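Local atomic coordinates of fructooligosaccharide ABC transporter substrate-binding protein FusA (Streptococcus pneumoniae, PDB entry 5G5Y), a protein that binds short- and long-chain fructooligosaccharides, preferring tetrasaccharides and larger, and delivers them to the FusBC-MsmK ABC transporter for import. Residues 296-307 / 415-426. Residues are numbered along the deposited sequence; the frame is centred on the assembly and turned at random.
Sequences HVARTNGMGFAR and YMSNVNNYPRVF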
loop_
_atom_site.group_PDB
_atom_site.type_symbol
_atom_site.label_atom_id
_atom_site.label_comp_id
_atom_site.label_asym_id
_atom_site.label_seq_id
_atom_site.Cartn_x
_atom_site.Cartn_y
_atom_site.Cartn_z
ATOM N N HIS A 296 4.759 21.459 -0.313
ATOM C CA HIS A 296 3.884 20.533 -1.051
ATOM C C HIS A 296 4.189 19.119 -0.612
ATOM O O HIS A 296 5.329 18.789 -0.284
ATOM C CB HIS A 296 4.081 20.666 -2.574
ATOM C CG HIS A 296 3.088 19.903 -3.382
ATOM N ND1 HIS A 296 1.751 20.218 -3.376
ATOM C CD2 HIS A 296 3.221 18.826 -4.205
ATOM C CE1 HIS A 296 1.099 19.412 -4.196
ATOM N NE2 HIS A 296 1.964 18.530 -4.685
ATOM N N VAL A 297 3.155 18.285 -0.588
ATOM C CA VAL A 297 3.279 16.838 -0.490
ATOM C C VAL A 297 2.600 16.209 -1.700
ATOM O O VAL A 297 1.404 16.470 -1.956
ATOM C CB VAL A 297 2.619 16.313 0.793
ATOM C CG1 VAL A 297 2.679 14.802 0.867
ATOM C CG2 VAL A 297 3.328 16.906 2.009
ATOM N N ALA A 298 3.351 15.365 -2.408
ATOM C CA ALA A 298 2.816 14.612 -3.542
ATOM C C ALA A 298 2.081 13.409 -2.947
ATOM O O ALA A 298 2.566 12.739 -2.008
ATOM C CB ALA A 298 3.908 14.161 -4.440
ATOM N N ARG A 299 0.879 13.163 -3.449
ATOM C CA ARG A 299 0.140 11.980 -3.022
ATOM C C ARG A 299 0.664 10.761 -3.763
ATOM O O ARG A 299 0.932 10.818 -4.987
ATOM C CB ARG A 299 -1.318 12.164 -3.313
ATOM C CG ARG A 299 -1.911 13.253 -2.496
ATOM C CD ARG A 299 -3.347 13.538 -2.900
ATOM N NE ARG A 299 -4.212 12.424 -2.569
ATOM C CZ ARG A 299 -5.521 12.367 -2.803
ATOM N NH1 ARG A 299 -6.209 13.349 -3.410
ATOM N NH2 ARG A 299 -6.177 11.273 -2.419
ATOM N N THR A 300 0.839 9.667 -3.041
ATOM C CA THR A 300 1.056 8.373 -3.714
ATOM C C THR A 300 -0.277 7.961 -4.360
ATOM O O THR A 300 -1.311 8.610 -4.121
ATOM C CB THR A 300 1.415 7.198 -2.749
ATOM O OG1 THR A 300 0.260 6.841 -1.969
ATOM C CG2 THR A 300 2.578 7.555 -1.860
ATOM N N ASN A 301 -0.230 6.863 -5.132
ATOM C CA ASN A 301 -1.429 6.249 -5.660
ATOM C C ASN A 301 -1.839 4.983 -4.893
ATOM O O ASN A 301 -2.701 4.238 -5.334
ATOM C CB ASN A 301 -1.291 6.008 -7.160
ATOM C CG ASN A 301 -0.919 7.269 -7.905
ATOM O OD1 ASN A 301 -1.560 8.317 -7.712
ATOM N ND2 ASN A 301 0.126 7.215 -8.699
ATOM N N GLY A 302 -1.294 4.820 -3.700
ATOM C CA GLY A 302 -1.625 3.693 -2.855
ATOM C C GLY A 302 -3.068 3.692 -2.425
ATOM O O GLY A 302 -3.671 4.755 -2.226
ATOM N N MET A 303 -3.625 2.498 -2.260
ATOM C CA MET A 303 -5.023 2.377 -1.836
ATOM C C MET A 303 -5.196 1.022 -1.171
ATOM O O MET A 303 -4.644 0.031 -1.658
ATOM C CB MET A 303 -5.949 2.491 -3.049
ATOM C CG MET A 303 -7.393 2.822 -2.682
ATOM S SD MET A 303 -8.608 2.483 -3.988
ATOM C CE MET A 303 -9.947 3.483 -3.380
ATOM N N GLY A 304 -5.977 0.964 -0.090
ATOM C CA GLY A 304 -6.315 -0.308 0.559
ATOM C C GLY A 304 -7.365 -1.021 -0.273
ATOM O O GLY A 304 -8.565 -1.012 0.042
ATOM N N PHE A 305 -6.919 -1.581 -1.379
ATOM C CA PHE A 305 -7.820 -2.186 -2.361
ATOM C C PHE A 305 -7.127 -3.280 -3.109
ATOM O O PHE A 305 -5.991 -3.111 -3.569
ATOM C CB PHE A 305 -8.349 -1.145 -3.338
ATOM C CG PHE A 305 -9.284 -1.706 -4.380
ATOM C CD1 PHE A 305 -10.607 -2.021 -4.071
ATOM C CD2 PHE A 305 -8.815 -1.953 -5.681
ATOM C CE1 PHE A 305 -11.466 -2.487 -5.067
ATOM C CE2 PHE A 305 -9.654 -2.463 -6.646
ATOM C CZ PHE A 305 -10.982 -2.747 -6.328
ATOM N N ALA A 306 -7.758 -4.433 -3.162
ATOM C CA ALA A 306 -7.312 -5.502 -4.065
ATOM C C ALA A 306 -8.487 -6.002 -4.796
ATOM O O ALA A 306 -9.480 -6.391 -4.175
ATOM C CB ALA A 306 -6.640 -6.615 -3.283
ATOM N N ARG A 307 -8.396 -6.005 -6.130
ATOM C CA ARG A 307 -9.527 -6.302 -6.973
ATOM C C ARG A 307 -10.092 -7.716 -6.760
ATOM O O ARG A 307 -11.306 -7.913 -6.841
ATOM C CB ARG A 307 -9.151 -6.169 -8.465
ATOM C CG ARG A 307 -10.285 -5.618 -9.284
ATOM C CD ARG A 307 -9.927 -5.325 -10.727
ATOM N NE ARG A 307 -8.608 -4.729 -10.931
ATOM C CZ ARG A 307 -8.306 -3.433 -10.867
ATOM N NH1 ARG A 307 -9.226 -2.523 -10.582
ATOM N NH2 ARG A 307 -7.032 -3.054 -11.094
ATOM N N TYR A 415 -0.644 20.186 3.101
ATOM C CA TYR A 415 0.198 20.480 1.950
ATOM C C TYR A 415 -0.091 19.585 0.727
ATOM O O TYR A 415 0.588 19.738 -0.262
ATOM C CB TYR A 415 1.649 20.353 2.357
ATOM C CG TYR A 415 1.921 21.223 3.542
ATOM C CD1 TYR A 415 1.861 22.608 3.414
ATOM C CD2 TYR A 415 2.159 20.677 4.793
ATOM C CE1 TYR A 415 2.027 23.430 4.494
ATOM C CE2 TYR A 415 2.361 21.505 5.900
ATOM C CZ TYR A 415 2.277 22.871 5.734
ATOM O OH TYR A 415 2.500 23.694 6.787
ATOM N N MET A 416 -1.092 18.694 0.815
ATOM C CA MET A 416 -1.549 17.852 -0.305
ATOM C C MET A 416 -2.596 18.598 -1.107
ATOM O O MET A 416 -3.840 18.500 -0.862
ATOM C CB MET A 416 -2.163 16.554 0.225
ATOM C CG MET A 416 -1.194 15.628 0.942
ATOM S SD MET A 416 -2.188 14.211 1.467
ATOM C CE MET A 416 -1.121 13.508 2.718
ATOM N N SER A 417 -2.126 19.351 -2.080
ATOM C CA SER A 417 -2.975 20.238 -2.822
ATOM C C SER A 417 -3.705 19.579 -3.983
ATOM O O SER A 417 -4.563 20.220 -4.581
ATOM C CB SER A 417 -2.131 21.427 -3.334
ATOM O OG SER A 417 -1.656 22.161 -2.181
ATOM N N ASN A 418 -3.363 18.349 -4.324
ATOM C CA ASN A 418 -3.985 17.655 -5.457
ATOM C C ASN A 418 -5.305 17.014 -5.017
ATOM O O ASN A 418 -5.323 16.174 -4.118
ATOM C CB ASN A 418 -3.039 16.631 -6.044
ATOM C CG ASN A 418 -1.812 17.297 -6.690
ATOM O OD1 ASN A 418 -1.179 18.172 -6.075
ATOM N ND2 ASN A 418 -1.529 16.962 -7.949
ATOM N N VAL A 419 -6.383 17.413 -5.683
ATOM C CA VAL A 419 -7.737 16.895 -5.392
ATOM C C VAL A 419 -7.746 15.357 -5.505
ATOM O O VAL A 419 -8.321 14.623 -4.650
ATOM C CB VAL A 419 -8.798 17.501 -6.355
ATOM C CG1 VAL A 419 -10.169 16.858 -6.140
ATOM C CG2 VAL A 419 -8.947 19.010 -6.243
ATOM N N ASN A 420 -7.088 14.877 -6.558
ATOM C CA ASN A 420 -7.091 13.479 -6.903
ATOM C C ASN A 420 -5.725 12.869 -6.931
ATOM O O ASN A 420 -4.723 13.543 -7.143
ATOM C CB ASN A 420 -7.759 13.274 -8.268
ATOM C CG ASN A 420 -9.284 13.470 -8.185
ATOM O OD1 ASN A 420 -9.963 12.804 -7.408
ATOM N ND2 ASN A 420 -9.777 14.413 -8.892
ATOM N N ASN A 421 -5.720 11.559 -6.739
ATOM C CA ASN A 421 -4.561 10.702 -7.123
ATOM C C ASN A 421 -5.006 9.804 -8.298
ATOM O O ASN A 421 -6.086 10.020 -8.861
ATOM C CB ASN A 421 -3.986 9.929 -5.925
ATOM C CG ASN A 421 -4.951 8.924 -5.335
ATOM O OD1 ASN A 421 -6.064 8.785 -5.820
ATOM N ND2 ASN A 421 -4.519 8.201 -4.303
ATOM N N TYR A 422 -4.142 8.880 -8.722
ATOM C CA TYR A 422 -4.422 8.051 -9.910
ATOM C C TYR A 422 -5.173 6.789 -9.460
ATOM O O TYR A 422 -4.650 6.048 -8.599
ATOM C CB TYR A 422 -3.126 7.636 -10.651
ATOM C CG TYR A 422 -3.510 7.059 -12.013
ATOM C CD1 TYR A 422 -3.797 7.895 -13.068
ATOM C CD2 TYR A 422 -3.684 5.688 -12.201
ATOM C CE1 TYR A 422 -4.216 7.381 -14.293
ATOM C CE2 TYR A 422 -4.129 5.167 -13.423
ATOM C CZ TYR A 422 -4.403 6.017 -14.453
ATOM O OH TYR A 422 -4.801 5.487 -15.674
ATOM N N PRO A 423 -6.359 6.520 -10.035
ATOM C CA PRO A 423 -7.178 5.424 -9.540
ATOM C C PRO A 423 -6.697 4.041 -10.031
ATOM O O PRO A 423 -6.127 3.918 -11.115
ATOM C CB PRO A 423 -8.560 5.751 -10.086
ATOM C CG PRO A 423 -8.291 6.480 -11.348
ATOM C CD PRO A 423 -7.031 7.258 -11.127
ATOM N N ARG A 424 -6.978 3.026 -9.239
ATOM C CA ARG A 424 -6.569 1.635 -9.527
ATOM C C ARG A 424 -7.443 0.982 -10.623
ATOM O O ARG A 424 -8.051 -0.033 -10.358
ATOM C CB ARG A 424 -6.725 0.793 -8.231
ATOM C CG ARG A 424 -5.776 1.100 -7.093
ATOM C CD ARG A 424 -4.373 1.096 -7.644
ATOM N NE ARG A 424 -3.353 0.941 -6.626
ATOM C CZ ARG A 424 -2.118 1.443 -6.717
ATOM N NH1 ARG A 424 -1.721 2.153 -7.766
ATOM N NH2 ARG A 424 -1.266 1.234 -5.729
ATOM N N VAL A 425 -7.474 1.553 -11.825
ATOM C CA VAL A 425 -8.403 1.133 -12.867
ATOM C C VAL A 425 -8.054 -0.261 -13.363
ATOM O O VAL A 425 -6.919 -0.651 -13.294
ATOM C CB VAL A 425 -8.420 2.116 -14.059
ATOM C CG1 VAL A 425 -9.150 3.382 -13.655
ATOM C CG2 VAL A 425 -7.000 2.410 -14.563
ATOM N N PHE A 426 -9.051 -0.974 -13.874
ATOM C CA PHE A 426 -8.920 -2.252 -14.527
ATOM C C PHE A 426 -8.789 -2.056 -16.058
ATOM O O PHE A 426 -9.739 -1.694 -16.718
ATOM C CB PHE A 426 -10.208 -3.069 -14.223
ATOM C CG PHE A 426 -10.089 -4.542 -14.412
ATOM C CD1 PHE A 426 -9.058 -5.140 -15.103
ATOM C CD2 PHE A 426 -11.097 -5.369 -13.880
ATOM C CE1 PHE A 426 -8.987 -6.527 -15.231
ATOM C CE2 PHE A 426 -11.035 -6.742 -14.012
ATOM C CZ PHE A 426 -9.993 -7.328 -14.680
HETATM O O HOH W 1 0.854 22.528 -2.612
HETATM O O HOH W 2 -0.972 16.552 -3.374
HETATM O O HOH W 3 -5.258 4.874 -6.187
HETATM O O HOH W 4 -6.136 6.260 -2.896
#
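A bend at chi3 (68°) turns the guanidinium of R299 across N421 and aims NH1 at two successive carbonyls of 415-426. Both lie near the guanidinium plane: N418 O accepts at 3.0 Å from R299 NH1, while the bond to V419 O is weak and bent. The amide of N421, with CG set between its own backbone N and carbonyl carbon, stacks on this guanidinium, the planes 24° apart, and its ND2 donates in plane to a lone pair of T300 O at 3.2 Å. N301 answers with OD1, which takes the backbone N of Y422 at 2.8 Å from above the carbonyl plane; its ND2 is used by L210 O.

The two segments run roughly the same way, yet pair through side chains and waters more than as strands; V297 N to Y415 O is the one direct backbone-backbone bond. Both are extended and mostly loop, consistent with inter-lobe hinge connections of solute-binding proteins; 305-306 pairs with strand 121-123, which holds substrate-binding E123.

Over the R424 guanidinium sits N301 O, 3.1 Å above its centre, an approach too steep for hydrogen bonding; water 3 instead links that oxygen to Y422 O. Further on, R307 NH1 donates to R424 O at 2.8 Å and also to L108 O, while D69 forms a salt bridge with NH2. R307 NE lies over one F426 ring face, offset toward the rim, the planes 19° apart, and R307 CD approaches F426 CD2 to 3.4 Å.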